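Local coordinates for arginine decarboxylase, A207R protein (Paramecium bursaria Chlorella virus 1, PDB 2NVA), which probably decarboxylates L-arginine to agmatine as a pyridoxal 5'-phosphate-dependent enzyme of the ornithine/lysine/arginine decarboxylase class-II family, at residues A[285-290]-A[323-328]; A[280-285]-A[317-322]. All blocks are in the same frame, centred on the assembly; numbering follows the deposited sequence. Where two conformers were deposited one is given.

Interaction 1 (A[285-290]-A[323-328]); sequences STYGGF and TCDGVD. With PL2 ((4-{[(4-{[amino(imino)methyl]amino}butyl)amino]methyl}-5-hydroxy-6-methylpyridin-3-yl)methyl dihydrogen phosphate), chain J.
Y287 turns the CD2-CE2 edge of its ring to the 323-328 loop, where T323 OG1 lies near the ring plane, 3.6 Å from CD2; V327 CG1 lies oblique to the ring and closest to the hydroxyl, 3.4 Å from Y287 OH. The side chains of Y287 and D325 cross at about a right angle, with ring and carboxylate planes 34° apart, and Y287 OH donates to D325 OD2 over 2.7 Å from above the carboxylate plane. D325 OD2 also accepts from NE of the agmatine-cofactor adduct PL2 at 2.8 Å, while PL2 NH2 donates to Y287 OH at 3.1 Å. The pair thus holds two guanidinium nitrogens, consistent with a part in recognising the arginine-derived end. The other oxygen, D325 OD1, closes an Asx turn by accepting from V327 N (2.8 Å), which, with the two bonds to OD2, helps hold the carboxylate's rotation.

A second carboxylate joins the loops at their bases. With CG anti to its backbone N (chi1 173°), D328 brings its carboxylate close to 285-290; OD1 takes a nearly straight bond from T286 N (2.8 Å, 174°), and OD2 is gripped within its own loop by T323 N and by T323 OG1 at 2.6 Å. At least three donors thus balance this buried group, which would favour the ionised form.

The site is completed across the dimer interface, where PL2 is hydrogen-bonded to H176, S179 and Y353 of the second subunit. Within the chain, the 285-290 loop links strand 277-282 to helix 292-295, whose V293 and I294 pack on T286, and the 323-328 loop links strand 314-320 to strand 331-337.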
loop_
_atom_site.group_PDB
_atom_site.type_symbol
_atom_site.label_atom_id
_atom_site.label_comp_id
_atom_site.label_asym_id
_atom_site.label_seq_id
_atom_site.Cartn_x
_atom_site.Cartn_y
_atom_site.Cartn_z
ATOM N N SER A 285 -3.212 -1.360 -10.523
ATOM C CA SER A 285 -3.863 -2.000 -9.378
ATOM C C SER A 285 -4.013 -1.053 -8.192
ATOM O O SER A 285 -3.416 0.028 -8.179
ATOM C CB SER A 285 -3.104 -3.274 -8.963
ATOM O OG SER A 285 -2.018 -2.972 -8.090
ATOM N N THR A 286 -4.816 -1.475 -7.211
ATOM C CA THR A 286 -4.947 -0.741 -5.947
ATOM C C THR A 286 -3.633 -0.752 -5.146
ATOM O O THR A 286 -3.440 0.072 -4.259
ATOM C CB THR A 286 -6.070 -1.302 -5.062
ATOM O OG1 THR A 286 -5.822 -2.683 -4.783
ATOM C CG2 THR A 286 -7.409 -1.156 -5.754
ATOM N N TYR A 287 -2.744 -1.686 -5.488
ATOM C CA TYR A 287 -1.385 -1.737 -4.928
ATOM C C TYR A 287 -0.380 -0.947 -5.768
ATOM O O TYR A 287 0.803 -0.812 -5.403
ATOM C CB TYR A 287 -0.936 -3.191 -4.809
ATOM C CG TYR A 287 -1.727 -3.988 -3.796
ATOM C CD1 TYR A 287 -1.502 -3.822 -2.436
ATOM C CD2 TYR A 287 -2.721 -4.881 -4.200
ATOM C CE1 TYR A 287 -2.222 -4.562 -1.494
ATOM C CE2 TYR A 287 -3.450 -5.625 -3.263
ATOM C CZ TYR A 287 -3.186 -5.462 -1.914
ATOM O OH TYR A 287 -3.898 -6.195 -0.983
ATOM N N GLY A 288 -0.845 -0.438 -6.900
ATOM C CA GLY A 288 -0.020 0.420 -7.751
ATOM C C GLY A 288 -0.485 1.849 -7.586
ATOM O O GLY A 288 -0.270 2.456 -6.535
ATOM N N GLY A 289 -1.141 2.375 -8.614
ATOM C CA GLY A 289 -1.583 3.770 -8.618
ATOM C C GLY A 289 -2.974 4.025 -8.047
ATOM O O GLY A 289 -3.390 5.189 -7.925
ATOM N N PHE A 290 -3.685 2.957 -7.700
ATOM C CA PHE A 290 -5.095 3.080 -7.299
ATOM C C PHE A 290 -5.401 2.855 -5.822
ATOM O O PHE A 290 -6.499 2.387 -5.467
ATOM C CB PHE A 290 -5.987 2.194 -8.185
ATOM C CG PHE A 290 -6.077 2.681 -9.611
ATOM C CD1 PHE A 290 -7.114 3.523 -10.012
ATOM C CD2 PHE A 290 -5.097 2.344 -10.540
ATOM C CE1 PHE A 290 -7.175 3.993 -11.326
ATOM C CE2 PHE A 290 -5.167 2.799 -11.854
ATOM C CZ PHE A 290 -6.204 3.636 -12.237
ATOM N N THR A 323 -3.255 -7.602 -9.645
ATOM C CA THR A 323 -2.699 -8.495 -8.605
ATOM C C THR A 323 -3.589 -9.702 -8.300
ATOM O O THR A 323 -4.756 -9.764 -8.719
ATOM C CB THR A 323 -2.381 -7.764 -7.257
ATOM O OG1 THR A 323 -3.599 -7.465 -6.562
ATOM C CG2 THR A 323 -1.567 -6.467 -7.492
ATOM N N CYS A 324 -3.000 -10.646 -7.560
ATOM C CA CYS A 324 -3.627 -11.873 -7.040
ATOM C C CYS A 324 -4.827 -11.660 -6.109
ATOM O O CYS A 324 -5.643 -12.569 -5.904
ATOM C CB CYS A 324 -2.565 -12.666 -6.251
ATOM S SG CYS A 324 -1.760 -11.653 -4.889
ATOM N N ASP A 325 -4.915 -10.472 -5.531
ATOM C CA ASP A 325 -5.784 -10.213 -4.378
ATOM C C ASP A 325 -7.202 -9.821 -4.771
ATOM O O ASP A 325 -7.395 -9.019 -5.686
ATOM C CB ASP A 325 -5.134 -9.093 -3.553
ATOM C CG ASP A 325 -5.699 -8.963 -2.179
ATOM O OD1 ASP A 325 -6.921 -9.153 -1.952
ATOM O OD2 ASP A 325 -4.906 -8.632 -1.259
ATOM N N GLY A 326 -8.195 -10.364 -4.065
ATOM C CA GLY A 326 -9.598 -10.036 -4.331
ATOM C C GLY A 326 -10.007 -8.625 -3.919
ATOM O O GLY A 326 -11.037 -8.113 -4.370
ATOM N N VAL A 327 -9.208 -8.001 -3.058
ATOM C CA VAL A 327 -9.455 -6.599 -2.626
ATOM C C VAL A 327 -9.107 -5.597 -3.737
ATOM O O VAL A 327 -9.598 -4.452 -3.753
ATOM C CB VAL A 327 -8.691 -6.259 -1.319
ATOM C CG1 VAL A 327 -7.266 -5.834 -1.616
ATOM C CG2 VAL A 327 -9.427 -5.170 -0.532
ATOM N N ASP A 328 -8.280 -6.057 -4.673
ATOM C CA ASP A 328 -7.735 -5.212 -5.727
ATOM C C ASP A 328 -8.730 -5.103 -6.885
ATOM O O ASP A 328 -8.595 -5.761 -7.926
ATOM C CB ASP A 328 -6.385 -5.798 -6.163
ATOM C CG ASP A 328 -5.796 -5.111 -7.369
ATOM O OD1 ASP A 328 -6.141 -3.940 -7.650
ATOM O OD2 ASP A 328 -5.001 -5.792 -8.051
HETATM N N1 PL2 J . -1.199 -18.952 -5.211
HETATM C C2 PL2 J . -1.960 -17.976 -5.731
HETATM C C2A PL2 J . -2.423 -18.106 -7.194
HETATM C C3 PL2 J . -2.341 -16.892 -4.935
HETATM O O3 PL2 J . -3.136 -15.924 -5.475
HETATM C C4 PL2 J . -1.906 -16.811 -3.587
HETATM C C4A PL2 J . -2.259 -15.652 -2.625
HETATM C C5 PL2 J . -1.095 -17.872 -3.115
HETATM C C6 PL2 J . -0.764 -18.928 -3.954
HETATM P P PL2 J . -1.003 -17.977 0.817
HETATM N N PL2 J . -3.487 -14.949 -2.994
HETATM C CA PL2 J . -3.275 -13.483 -2.881
HETATM C CG PL2 J . -3.247 -11.613 -1.163
HETATM O OP2 PL2 J . -2.145 -17.618 1.846
HETATM O OP3 PL2 J . 0.210 -16.962 1.133
HETATM O OP1 PL2 J . -0.531 -19.371 0.972
HETATM O OP4 PL2 J . -1.537 -17.632 -0.673
HETATM C C5M PL2 J . -0.593 -17.873 -1.662
HETATM C CB PL2 J . -2.814 -13.064 -1.463
HETATM C CD PL2 J . -2.923 -11.225 0.289
HETATM N NE PL2 J . -2.975 -9.753 0.370
HETATM C CZ PL2 J . -2.491 -9.051 1.392
HETATM N NH2 PL2 J . -2.566 -7.709 1.367
HETATM N NH1 PL2 J . -1.933 -9.657 2.436
#

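Interaction 2 (A[280-285]-A[317-322]); sequences YFFNES and SVLYGC
Y320 meets F281 first through CB, which sits over one face of the F281 ring, 3.7 Å from its centroid and 16° off the normal, a CH-pi contact. The same CB lies 3.3 Å from Y280 O. Further out, CG comes near F281 CZ and CE1, and CD2 packs over the phenylalanine face, 3.6 Å from CZ. The rings form an offset stack with planes 24° apart; V318 CG1 lies over one face of the tyrosine ring, and the side chain also packs on E279 and on N147 of the second subunit.

Strands 280-282 and 317-320 run parallel. Y280 N donates to V318 O, Y320 N to Y280 O (2.8 Å) and F282 N to Y320 O, while F281 and S317 bond strands 262-274 and 331-337. Past the last bridge, F281-Y320, C322 N reaches E284 O at 2.9 Å.

On the sheet face bearing Y280 and L319, L319 CD2 touches Y280 CD2 at 4.0 Å and the edge of the F282 ring at CE2.

Backbone bonds and carbon packing thus join two interior strands of the mixed sheet, and the polarity buried at Y280 OH and S317 OG is met by a shared water, L339 N and V315 O.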
loop_
_atom_site.group_PDB
_atom_site.type_symbol
_atom_site.label_atom_id
_atom_site.label_comp_id
_atom_site.label_asym_id
_atom_site.label_seq_id
_atom_site.Cartn_x
_atom_site.Cartn_y
_atom_site.Cartn_z
ATOM N N TYR A 280 -12.785 -6.873 -16.700
ATOM C CA TYR A 280 -11.518 -6.497 -17.326
ATOM C C TYR A 280 -10.410 -6.426 -16.303
ATOM O O TYR A 280 -10.638 -6.025 -15.159
ATOM C CB TYR A 280 -11.635 -5.136 -18.004
ATOM C CG TYR A 280 -12.767 -5.065 -18.995
ATOM C CD1 TYR A 280 -12.667 -5.682 -20.247
ATOM C CD2 TYR A 280 -13.941 -4.381 -18.681
ATOM C CE1 TYR A 280 -13.719 -5.613 -21.164
ATOM C CE2 TYR A 280 -15.004 -4.314 -19.584
ATOM C CZ TYR A 280 -14.879 -4.927 -20.830
ATOM O OH TYR A 280 -15.924 -4.840 -21.723
ATOM N N PHE A 281 -9.207 -6.801 -16.731
ATOM C CA PHE A 281 -8.032 -6.696 -15.888
ATOM C C PHE A 281 -7.077 -5.723 -16.544
ATOM O O PHE A 281 -6.858 -5.794 -17.749
ATOM C CB PHE A 281 -7.376 -8.065 -15.720
ATOM C CG PHE A 281 -8.155 -8.974 -14.836
ATOM C CD1 PHE A 281 -7.728 -9.232 -13.542
ATOM C CD2 PHE A 281 -9.354 -9.520 -15.274
ATOM C CE1 PHE A 281 -8.479 -10.083 -12.701
ATOM C CE2 PHE A 281 -10.119 -10.358 -14.440
ATOM C CZ PHE A 281 -9.678 -10.629 -13.159
ATOM N N PHE A 282 -6.547 -4.805 -15.738
ATOM C CA PHE A 282 -5.662 -3.724 -16.214
ATOM C C PHE A 282 -4.234 -3.912 -15.746
ATOM O O PHE A 282 -4.004 -4.611 -14.763
ATOM C CB PHE A 282 -6.178 -2.374 -15.721
ATOM C CG PHE A 282 -7.489 -1.984 -16.355
ATOM C CD1 PHE A 282 -7.514 -1.174 -17.508
ATOM C CD2 PHE A 282 -8.701 -2.463 -15.834
ATOM C CE1 PHE A 282 -8.722 -0.829 -18.106
ATOM C CE2 PHE A 282 -9.913 -2.135 -16.435
ATOM C CZ PHE A 282 -9.923 -1.308 -17.573
ATOM N N ASN A 283 -3.282 -3.278 -16.434
ATOM C CA ASN A 283 -1.887 -3.326 -15.972
ATOM C C ASN A 283 -1.603 -2.288 -14.873
ATOM O O ASN A 283 -0.506 -1.713 -14.786
ATOM C CB ASN A 283 -0.885 -3.250 -17.140
ATOM C CG ASN A 283 -0.980 -1.943 -17.935
ATOM O OD1 ASN A 283 -1.878 -1.118 -17.729
ATOM N ND2 ASN A 283 -0.026 -1.744 -18.837
ATOM N N GLU A 284 -2.621 -2.052 -14.056
ATOM C CA GLU A 284 -2.556 -1.208 -12.861
ATOM C C GLU A 284 -3.302 -1.905 -11.731
ATOM O O GLU A 284 -3.944 -2.943 -11.952
ATOM C CB GLU A 284 -3.192 0.146 -13.136
ATOM C CG GLU A 284 -2.188 1.237 -13.458
ATOM C CD GLU A 284 -1.239 1.561 -12.303
ATOM O OE1 GLU A 284 -0.168 2.128 -12.581
ATOM O OE2 GLU A 284 -1.550 1.240 -11.130
ATOM N N SER A 285 -3.212 -1.360 -10.523
ATOM C CA SER A 285 -3.863 -2.000 -9.378
ATOM C C SER A 285 -4.013 -1.053 -8.192
ATOM O O SER A 285 -3.416 0.028 -8.179
ATOM C CB SER A 285 -3.104 -3.274 -8.963
ATOM O OG SER A 285 -2.018 -2.972 -8.090
ATOM N N SER A 317 -19.736 -3.285 -16.489
ATOM C CA SER A 317 -18.305 -3.606 -16.484
ATOM C C SER A 317 -17.753 -3.665 -15.068
ATOM O O SER A 317 -18.236 -2.960 -14.175
ATOM C CB SER A 317 -17.540 -2.546 -17.294
ATOM O OG SER A 317 -18.102 -2.427 -18.600
ATOM N N VAL A 318 -16.729 -4.491 -14.880
ATOM C CA VAL A 318 -16.002 -4.546 -13.606
ATOM C C VAL A 318 -14.530 -4.317 -13.944
ATOM O O VAL A 318 -13.986 -4.999 -14.816
ATOM C CB VAL A 318 -16.179 -5.904 -12.882
ATOM C CG1 VAL A 318 -15.605 -5.830 -11.470
ATOM C CG2 VAL A 318 -17.642 -6.287 -12.824
ATOM N N LEU A 319 -13.894 -3.362 -13.269
ATOM C CA LEU A 319 -12.489 -3.054 -13.543
ATOM C C LEU A 319 -11.590 -3.604 -12.441
ATOM O O LEU A 319 -11.576 -3.079 -11.322
ATOM C CB LEU A 319 -12.277 -1.546 -13.706
ATOM C CG LEU A 319 -13.302 -0.817 -14.585
ATOM C CD1 LEU A 319 -12.951 0.661 -14.670
ATOM C CD2 LEU A 319 -13.422 -1.432 -16.006
ATOM N N TYR A 320 -10.868 -4.675 -12.764
ATOM C CA TYR A 320 -9.971 -5.340 -11.804
ATOM C C TYR A 320 -8.528 -4.895 -11.922
ATOM O O TYR A 320 -8.057 -4.633 -13.025
ATOM C CB TYR A 320 -10.009 -6.849 -12.003
ATOM C CG TYR A 320 -11.269 -7.503 -11.509
ATOM C CD1 TYR A 320 -11.557 -7.549 -10.138
ATOM C CD2 TYR A 320 -12.167 -8.093 -12.395
ATOM C CE1 TYR A 320 -12.703 -8.164 -9.660
ATOM C CE2 TYR A 320 -13.328 -8.715 -11.929
ATOM C CZ TYR A 320 -13.585 -8.734 -10.552
ATOM O OH TYR A 320 -14.714 -9.333 -10.049
ATOM N N GLY A 321 -7.828 -4.850 -10.792
ATOM C CA GLY A 321 -6.389 -4.619 -10.794
ATOM C C GLY A 321 -5.650 -5.910 -11.155
ATOM O O GLY A 321 -6.228 -6.999 -11.087
ATOM N N CYS A 322 -4.368 -5.793 -11.481
ATOM C CA CYS A 322 -3.604 -6.936 -11.996
ATOM C C CYS A 322 -3.130 -7.930 -10.937
ATOM O O CYS A 322 -2.632 -8.999 -11.296
ATOM C CB CYS A 322 -2.410 -6.467 -12.845
ATOM S SG CYS A 322 -1.343 -5.298 -12.007
HETATM O O HOH W 1 -17.105 -2.415 -21.155
#

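Overall arrangement
Interaction 2 runs directly into interaction 1: strands 277-282 and 314-320 pair in the beta-sheet domain, and the loops leaving their C-terminal ends carry Y287 and D325 to the ligand. The two contacts share S285, and their centres are about 8 Å apart. Two probable hydrogen bonds join them, G289 N to E284 OE2 (2.8 Å) and G321 N to D328 O (3.1 Å), while F290 CE2 packs on E284 CB at 3.5 Å. Both contacts touch the second subunit, whose K148 binds backbone carbonyls in each, including G321 O and D325 O. Interaction 1 touches PL2 directly through Y287 and D325, whereas the side chain of S285 is about 11 Å from a bound PL2 at the nearest atoms.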